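Local coordinates for protein putative cytochrome P450 120 (Synechocystis sp., PDB 2VE3) that binds heme and retinoic acid and, as a cytochrome P450, probably acts as a monooxygenase, at residues G44-T49 against F334-G339; K212-Q217 against I227-R232; N285-S290 against A295-K300. All coordinates share one frame; numbering follows the deposited sequence.

How the interactions relate
From the N terminus, the chain enters interaction 1 with 44-49, which follows helix 35-43 and leads into 47-51, one of the two outermost strands of the five-stranded sheet. That contact closes only at 334-339, so most of the helical part of the P450 fold lies within its loop. Interactions 2 and 3 are nested there in series. Interaction 2 is a short-range closure joining the end of helix 192-215 to helix 224-230; interaction 3, a shorter one still, folds the loop after helix 274-285 onto the helical turn 295-298. Interactions 1 and 3 lie on opposite sides of the chain's centre, their own centres 48 Å apart, and no two of the three touch.

Interaction 1: residues G44-T49 against F334-G339; sequences GPIFKT and FHFPKG
I46 turns its branched side chain toward two phenylalanines, F334 and F336. CG1 stands beside the backbone N, anti to the carbonyl carbon (chi1 -56°), and CG2 anti to N; CD1, at the end of the longer branch, meets F334 alone, while CG2 is shared between the two rings. CD1 of I46 comes to the edge of the F334 ring, near its plane, 4.0 Å from CD2 of F334. CG2 of I46 lies 4.2 Å from that same ring carbon, CD2 of F334, so the ring is met along one side. The I46 and F334 side chains run past each other in opposite directions, whereas I46 and F336 cross at roughly a right angle. Here CG2 of I46 approaches CZ of F336 obliquely, at 4.0 Å. The two rings are themselves inclined by about 55°, and the carbonyl O of F334 lies in the plane of the F336 ring at its edge.

The contact brings the two-stranded hairpin 329-331/334-336 against the outer part of the main P450 sheet, beside the start of strand 47-51. I57 from the neighbouring strand 54-59 touches both I46 and F336, while F331 of the hairpin packs on the same pair. F336 has a further edge-to-face partner in F67.

No hydrogen bond crosses between 44-49 and 334-339, and the CA atoms of I46 and F334 remain 8.6 Å apart. The sheet edge and hairpin therefore meet here through side chains alone, by dispersion and the burial of apolar surface, without backbone pairing between them.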
# COMPACT_ATOMS: atom_id res chain seq x y z
N GLY A 44 4.97 14.05 22.94
CA GLY A 44 5.55 15.05 22.03
C GLY A 44 5.78 14.49 20.64
O GLY A 44 5.52 13.30 20.40
N PRO A 45 6.28 15.33 19.71
CA PRO A 45 6.46 14.96 18.30
C PRO A 45 7.42 13.78 18.05
O PRO A 45 7.27 13.09 17.04
CB PRO A 45 6.98 16.25 17.65
CG PRO A 45 7.53 17.05 18.76
CD PRO A 45 6.68 16.73 19.95
N ILE A 46 8.38 13.56 18.94
CA ILE A 46 9.31 12.43 18.86
C ILE A 46 9.15 11.56 20.11
O ILE A 46 9.39 12.02 21.25
CB ILE A 46 10.76 12.90 18.67
CG1 ILE A 46 10.88 13.80 17.43
CG2 ILE A 46 11.72 11.71 18.54
CD1 ILE A 46 12.15 14.59 17.34
N PHE A 47 8.73 10.32 19.92
CA PHE A 47 8.51 9.44 21.06
C PHE A 47 9.12 8.04 20.89
O PHE A 47 9.39 7.62 19.76
CB PHE A 47 7.02 9.40 21.48
CG PHE A 47 6.11 8.60 20.56
CD1 PHE A 47 6.02 7.20 20.66
CD2 PHE A 47 5.30 9.25 19.61
CE1 PHE A 47 5.18 6.46 19.83
CE2 PHE A 47 4.45 8.52 18.77
CZ PHE A 47 4.38 7.13 18.88
N LYS A 48 9.37 7.37 22.01
CA LYS A 48 9.85 5.99 22.00
C LYS A 48 8.83 4.99 22.57
O LYS A 48 7.98 5.32 23.41
CB LYS A 48 11.21 5.87 22.71
CG LYS A 48 11.12 5.90 24.23
CD LYS A 48 12.49 5.84 24.87
CE LYS A 48 12.40 6.20 26.34
NZ LYS A 48 11.74 5.09 27.07
N THR A 49 8.93 3.76 22.09
CA THR A 49 8.10 2.68 22.57
C THR A 49 8.90 1.39 22.40
O THR A 49 10.08 1.42 22.04
CB THR A 49 6.75 2.64 21.80
OG1 THR A 49 5.94 1.56 22.28
CG2 THR A 49 6.96 2.48 20.31
N PHE A 334 17.71 14.78 20.28
CA PHE A 334 17.65 13.44 20.89
C PHE A 334 18.72 12.48 20.37
O PHE A 334 19.09 12.53 19.20
CB PHE A 334 16.28 12.81 20.70
CG PHE A 334 15.18 13.49 21.46
CD1 PHE A 334 15.12 13.41 22.85
CD2 PHE A 334 14.20 14.21 20.78
CE1 PHE A 334 14.09 14.03 23.55
CE2 PHE A 334 13.17 14.83 21.47
CZ PHE A 334 13.11 14.75 22.85
N HIS A 335 19.23 11.63 21.25
CA HIS A 335 20.09 10.52 20.87
C HIS A 335 19.21 9.43 20.24
O HIS A 335 18.25 8.97 20.86
CB HIS A 335 20.83 10.00 22.11
CG HIS A 335 21.74 8.85 21.84
ND1 HIS A 335 21.94 7.84 22.76
CD2 HIS A 335 22.52 8.54 20.77
CE1 HIS A 335 22.80 6.96 22.27
NE2 HIS A 335 23.15 7.36 21.06
N PHE A 336 19.49 9.09 18.98
CA PHE A 336 18.88 7.95 18.30
C PHE A 336 19.91 6.82 18.34
O PHE A 336 20.82 6.77 17.51
CB PHE A 336 18.51 8.30 16.84
CG PHE A 336 17.22 9.08 16.68
CD1 PHE A 336 16.21 8.61 15.84
CD2 PHE A 336 17.02 10.29 17.35
CE1 PHE A 336 15.02 9.34 15.67
CE2 PHE A 336 15.83 11.01 17.20
CZ PHE A 336 14.84 10.54 16.35
N PRO A 337 19.80 5.92 19.34
CA PRO A 337 20.85 4.92 19.60
C PRO A 337 20.98 3.81 18.56
O PRO A 337 19.98 3.28 18.06
CB PRO A 337 20.44 4.34 20.96
CG PRO A 337 19.39 5.31 21.52
CD PRO A 337 18.70 5.83 20.32
N LYS A 338 22.22 3.48 18.22
CA LYS A 338 22.53 2.36 17.32
C LYS A 338 21.76 1.08 17.69
O LYS A 338 21.72 0.67 18.85
CB LYS A 338 24.04 2.12 17.30
CG LYS A 338 24.47 0.83 16.62
CD LYS A 338 25.93 0.85 16.26
CE LYS A 338 26.33 -0.45 15.60
NZ LYS A 338 26.21 -1.59 16.55
N GLY A 339 21.12 0.46 16.69
CA GLY A 339 20.43 -0.81 16.91
C GLY A 339 18.97 -0.69 17.33
O GLY A 339 18.21 -1.67 17.31

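Interaction 2: residues K212-Q217 against I227-R232; sequences KARQQQ and ILLAAR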
# COMPACT_ATOMS: atom_id res chain seq x y z
N LYS A 212 6.20 -23.71 -12.46
CA LYS A 212 6.60 -24.89 -13.25
C LYS A 212 5.79 -25.06 -14.54
O LYS A 212 6.28 -25.60 -15.53
CB LYS A 212 6.53 -26.16 -12.41
CG LYS A 212 7.47 -26.18 -11.20
CD LYS A 212 8.91 -26.52 -11.58
CE LYS A 212 9.77 -26.81 -10.37
NZ LYS A 212 9.10 -27.79 -9.46
N ALA A 213 4.54 -24.61 -14.52
CA ALA A 213 3.71 -24.61 -15.71
C ALA A 213 4.23 -23.59 -16.74
O ALA A 213 4.37 -23.92 -17.92
CB ALA A 213 2.27 -24.31 -15.34
N ARG A 214 4.53 -22.38 -16.27
CA ARG A 214 4.98 -21.28 -17.14
C ARG A 214 6.35 -21.53 -17.78
O ARG A 214 6.64 -21.02 -18.87
CB ARG A 214 4.95 -19.95 -16.36
CG ARG A 214 5.62 -18.75 -17.05
CD ARG A 214 4.79 -18.18 -18.18
NE ARG A 214 3.61 -17.50 -17.65
CZ ARG A 214 3.40 -16.19 -17.69
NH1 ARG A 214 4.28 -15.38 -18.28
NH2 ARG A 214 2.30 -15.69 -17.16
N GLN A 215 7.18 -22.32 -17.10
CA GLN A 215 8.54 -22.65 -17.57
C GLN A 215 8.55 -23.66 -18.72
O GLN A 215 9.50 -23.71 -19.49
CB GLN A 215 9.41 -23.17 -16.42
CG GLN A 215 9.88 -22.08 -15.47
CD GLN A 215 10.43 -22.63 -14.17
OE1 GLN A 215 11.35 -22.06 -13.59
NE2 GLN A 215 9.85 -23.72 -13.69
N GLN A 216 7.51 -24.48 -18.81
CA GLN A 216 7.38 -25.45 -19.89
C GLN A 216 6.64 -24.82 -21.08
O GLN A 216 5.85 -25.48 -21.76
CB GLN A 216 6.68 -26.72 -19.40
CG GLN A 216 7.46 -27.49 -18.35
CD GLN A 216 6.89 -28.87 -18.07
OE1 GLN A 216 6.47 -29.58 -18.99
NE2 GLN A 216 6.86 -29.25 -16.79
N GLN A 217 6.91 -23.53 -21.32
CA GLN A 217 6.24 -22.74 -22.34
C GLN A 217 7.17 -21.67 -22.93
O GLN A 217 8.13 -21.26 -22.27
CB GLN A 217 4.97 -22.10 -21.77
CG GLN A 217 3.75 -23.01 -21.88
CD GLN A 217 2.64 -22.64 -20.93
OE1 GLN A 217 2.04 -21.57 -21.04
NE2 GLN A 217 2.33 -23.54 -19.99
N ILE A 227 8.44 -11.68 -16.53
CA ILE A 227 9.58 -10.81 -16.27
C ILE A 227 10.59 -11.40 -15.26
O ILE A 227 11.80 -11.38 -15.51
CB ILE A 227 9.15 -9.35 -15.91
CG1 ILE A 227 8.60 -8.66 -17.15
CG2 ILE A 227 10.34 -8.52 -15.40
CD1 ILE A 227 8.07 -7.26 -16.94
N LEU A 228 10.10 -11.96 -14.16
CA LEU A 228 10.98 -12.56 -13.15
C LEU A 228 11.66 -13.83 -13.63
O LEU A 228 12.81 -14.11 -13.29
CB LEU A 228 10.22 -12.85 -11.85
CG LEU A 228 9.62 -11.66 -11.09
CD1 LEU A 228 8.84 -12.14 -9.84
CD2 LEU A 228 10.72 -10.68 -10.73
N LEU A 229 10.95 -14.62 -14.43
CA LEU A 229 11.53 -15.83 -15.00
C LEU A 229 12.65 -15.50 -15.96
O LEU A 229 13.65 -16.21 -16.02
CB LEU A 229 10.45 -16.66 -15.70
CG LEU A 229 9.71 -17.80 -15.00
CD1 LEU A 229 9.99 -17.94 -13.52
CD2 LEU A 229 8.23 -17.63 -15.22
N ALA A 230 12.51 -14.38 -16.67
CA ALA A 230 13.52 -13.94 -17.64
C ALA A 230 14.72 -13.26 -16.99
O ALA A 230 15.82 -13.27 -17.55
CB ALA A 230 12.88 -13.02 -18.68
N ALA A 231 14.50 -12.68 -15.81
CA ALA A 231 15.51 -11.88 -15.09
C ALA A 231 16.85 -12.59 -14.83
O ALA A 231 16.86 -13.78 -14.50
CB ALA A 231 14.94 -11.41 -13.77
N ARG A 232 17.95 -11.84 -14.95
CA ARG A 232 19.31 -12.31 -14.63
C ARG A 232 20.05 -11.33 -13.70
O ARG A 232 20.01 -10.13 -13.92
CB ARG A 232 20.15 -12.51 -15.91
CG ARG A 232 19.66 -13.58 -16.88
CD ARG A 232 19.64 -14.95 -16.22
NE ARG A 232 19.12 -16.00 -17.07
CZ ARG A 232 17.82 -16.25 -17.28
NH1 ARG A 232 16.89 -15.50 -16.70
NH2 ARG A 232 17.46 -17.25 -18.07
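L229 meets R214 and Q215 where the end of the long G helix of the P450 fold (192-215) faces the short H helix (224-230). The closest approach is that of CD2 of L229 to CG of R214, modelled at 3.4 Å. So short a distance is doubtful, because it depends on the placing of a methyl in a leucine with irregular torsions, chi2 being nearly eclipsed at 8°. The leucine lies across the inner, aliphatic part of the arginine chain and leaves the guanidinium to other partners. No hydrogen bond joins the two segments.

Further out, R214 is fixed at its polar end: bends at chi2 and chi3 turn the guanidinium aside from L229, where NH2 forms a salt bridge with OD2 of D223, just before the H helix. The charged tip and the aliphatic base of this residue thus both engage the neighbouring helix region. L229 also touches L244 of the long helix 241-272, and the adjoining L228 packs on I248 of that helix and on I107 of helix 98-109, which seats the H helix against the body of the protein.

On the solvent-exposed rim of the contact, Q215 takes part through its methylene chain, and its CG comes to 4.3 Å from CG of L229.

Interaction 3: residues N285-S290 against A295-K300; sequences NKLQLS and AETLKK
L287 and L289 face T297 and K300 where the connection between the J and K helices of the P450 fold doubles back on itself: the loop after helix 274-285 lies against a short, weakly bonded helical turn, 295-298. Apolar contacts carry the interaction. L287 crosses the lysine chain at a slant, its CD2 3.8 Å from both CB and CD of K300 and well short of the ammonium group. CD1 of L287 lies 4.1 Å from the backbone O of T297 and as far from that of K300. L289 meets the turn at T297, its CD2 lying 3.8 Å from CG2 of the threonine.

T297 divides its two branches by character. At chi1 -68° its methyl sits anti to the backbone N and faces the leucines, while OG1 is hydrogen-bonded to OG1 of T294, just before the turn. L289 is additionally flanked by T406 and Q410 of the L helix (394-411), so it touches both that helix and the turn.

Hydrogen bonds stay within each segment or lead outside the pair. K300 N donates to T297 O at 3.0 Å, closing the turn that offers its side to L287, and L298 O is bound by K402 NZ of the L helix. In the loop, S290 OG donates to L289 O at 2.8 Å, approaching at nearly a right angle to the C=O bond (91°).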
# COMPACT_ATOMS: atom_id res chain seq x y z
N ASN A 285 -15.85 14.49 -19.56
CA ASN A 285 -16.87 14.83 -20.56
C ASN A 285 -16.33 15.76 -21.64
O ASN A 285 -16.77 15.70 -22.79
CB ASN A 285 -18.10 15.47 -19.90
CG ASN A 285 -19.00 14.45 -19.21
OD1 ASN A 285 -20.00 14.83 -18.58
ND2 ASN A 285 -18.67 13.17 -19.30
N LYS A 286 -15.38 16.61 -21.25
CA LYS A 286 -14.65 17.45 -22.20
C LYS A 286 -13.67 16.62 -23.04
O LYS A 286 -12.97 17.15 -23.90
CB LYS A 286 -13.91 18.57 -21.46
CG LYS A 286 -14.82 19.60 -20.79
CD LYS A 286 -14.03 20.81 -20.29
CE LYS A 286 -14.66 21.43 -19.05
NZ LYS A 286 -16.12 21.75 -19.20
N LEU A 287 -13.63 15.32 -22.77
CA LEU A 287 -12.89 14.37 -23.60
C LEU A 287 -13.89 13.67 -24.48
O LEU A 287 -14.76 14.31 -25.07
CB LEU A 287 -12.15 13.34 -22.73
CG LEU A 287 -11.08 13.79 -21.72
CD1 LEU A 287 -10.60 12.59 -20.91
CD2 LEU A 287 -9.91 14.47 -22.42
N GLN A 288 -13.76 12.34 -24.56
CA GLN A 288 -14.72 11.48 -25.24
C GLN A 288 -14.42 10.03 -24.91
O GLN A 288 -13.59 9.38 -25.57
CB GLN A 288 -14.70 11.71 -26.77
N LEU A 289 -15.06 9.52 -23.86
CA LEU A 289 -15.03 8.09 -23.55
C LEU A 289 -16.16 7.40 -24.30
O LEU A 289 -17.02 8.06 -24.91
CB LEU A 289 -15.18 7.85 -22.04
CG LEU A 289 -14.11 8.39 -21.08
CD1 LEU A 289 -14.64 8.49 -19.67
CD2 LEU A 289 -12.86 7.53 -21.11
N SER A 290 -16.15 6.07 -24.27
CA SER A 290 -17.27 5.25 -24.73
C SER A 290 -17.08 3.97 -23.95
O SER A 290 -17.23 3.95 -22.72
CB SER A 290 -17.18 4.98 -26.24
OG SER A 290 -17.09 6.19 -26.98
N ALA A 295 -4.61 4.24 -22.72
CA ALA A 295 -3.61 4.74 -21.79
C ALA A 295 -3.34 6.23 -21.95
O ALA A 295 -3.02 6.92 -20.98
CB ALA A 295 -2.32 3.94 -21.94
N GLU A 296 -3.47 6.73 -23.18
CA GLU A 296 -3.24 8.15 -23.45
C GLU A 296 -4.45 8.99 -23.02
O GLU A 296 -4.31 10.18 -22.74
CB GLU A 296 -2.86 8.39 -24.92
CG GLU A 296 -1.83 7.39 -25.53
CD GLU A 296 -0.58 7.16 -24.65
OE1 GLU A 296 -0.53 6.13 -23.93
OE2 GLU A 296 0.35 8.01 -24.68
N THR A 297 -5.63 8.37 -22.95
CA THR A 297 -6.84 9.03 -22.46
C THR A 297 -6.77 9.35 -20.95
O THR A 297 -7.10 10.46 -20.52
CB THR A 297 -8.09 8.19 -22.79
OG1 THR A 297 -8.30 8.19 -24.21
CG2 THR A 297 -9.34 8.74 -22.09
N LEU A 298 -6.33 8.37 -20.16
CA LEU A 298 -6.13 8.54 -18.72
C LEU A 298 -5.03 9.56 -18.38
O LEU A 298 -4.99 10.08 -17.26
CB LEU A 298 -5.79 7.20 -18.07
CG LEU A 298 -6.80 6.05 -18.17
CD1 LEU A 298 -6.13 4.73 -17.79
CD2 LEU A 298 -8.04 6.30 -17.31
N LYS A 299 -4.15 9.83 -19.34
CA LYS A 299 -3.11 10.87 -19.18
C LYS A 299 -3.64 12.28 -19.45
O LYS A 299 -2.89 13.25 -19.35
CB LYS A 299 -1.90 10.58 -20.07
CG LYS A 299 -0.95 9.55 -19.51
CD LYS A 299 -0.13 8.94 -20.62
CE LYS A 299 0.85 7.89 -20.11
NZ LYS A 299 0.16 6.71 -19.54
N LYS A 300 -4.92 12.37 -19.79
CA LYS A 300 -5.59 13.66 -19.99
C LYS A 300 -6.53 13.99 -18.82
O LYS A 300 -7.59 14.61 -18.99
CB LYS A 300 -6.40 13.63 -21.30
CG LYS A 300 -5.57 13.52 -22.58
CD LYS A 300 -6.35 14.12 -23.75
CE LYS A 300 -5.66 13.91 -25.10
NZ LYS A 300 -6.06 12.61 -25.73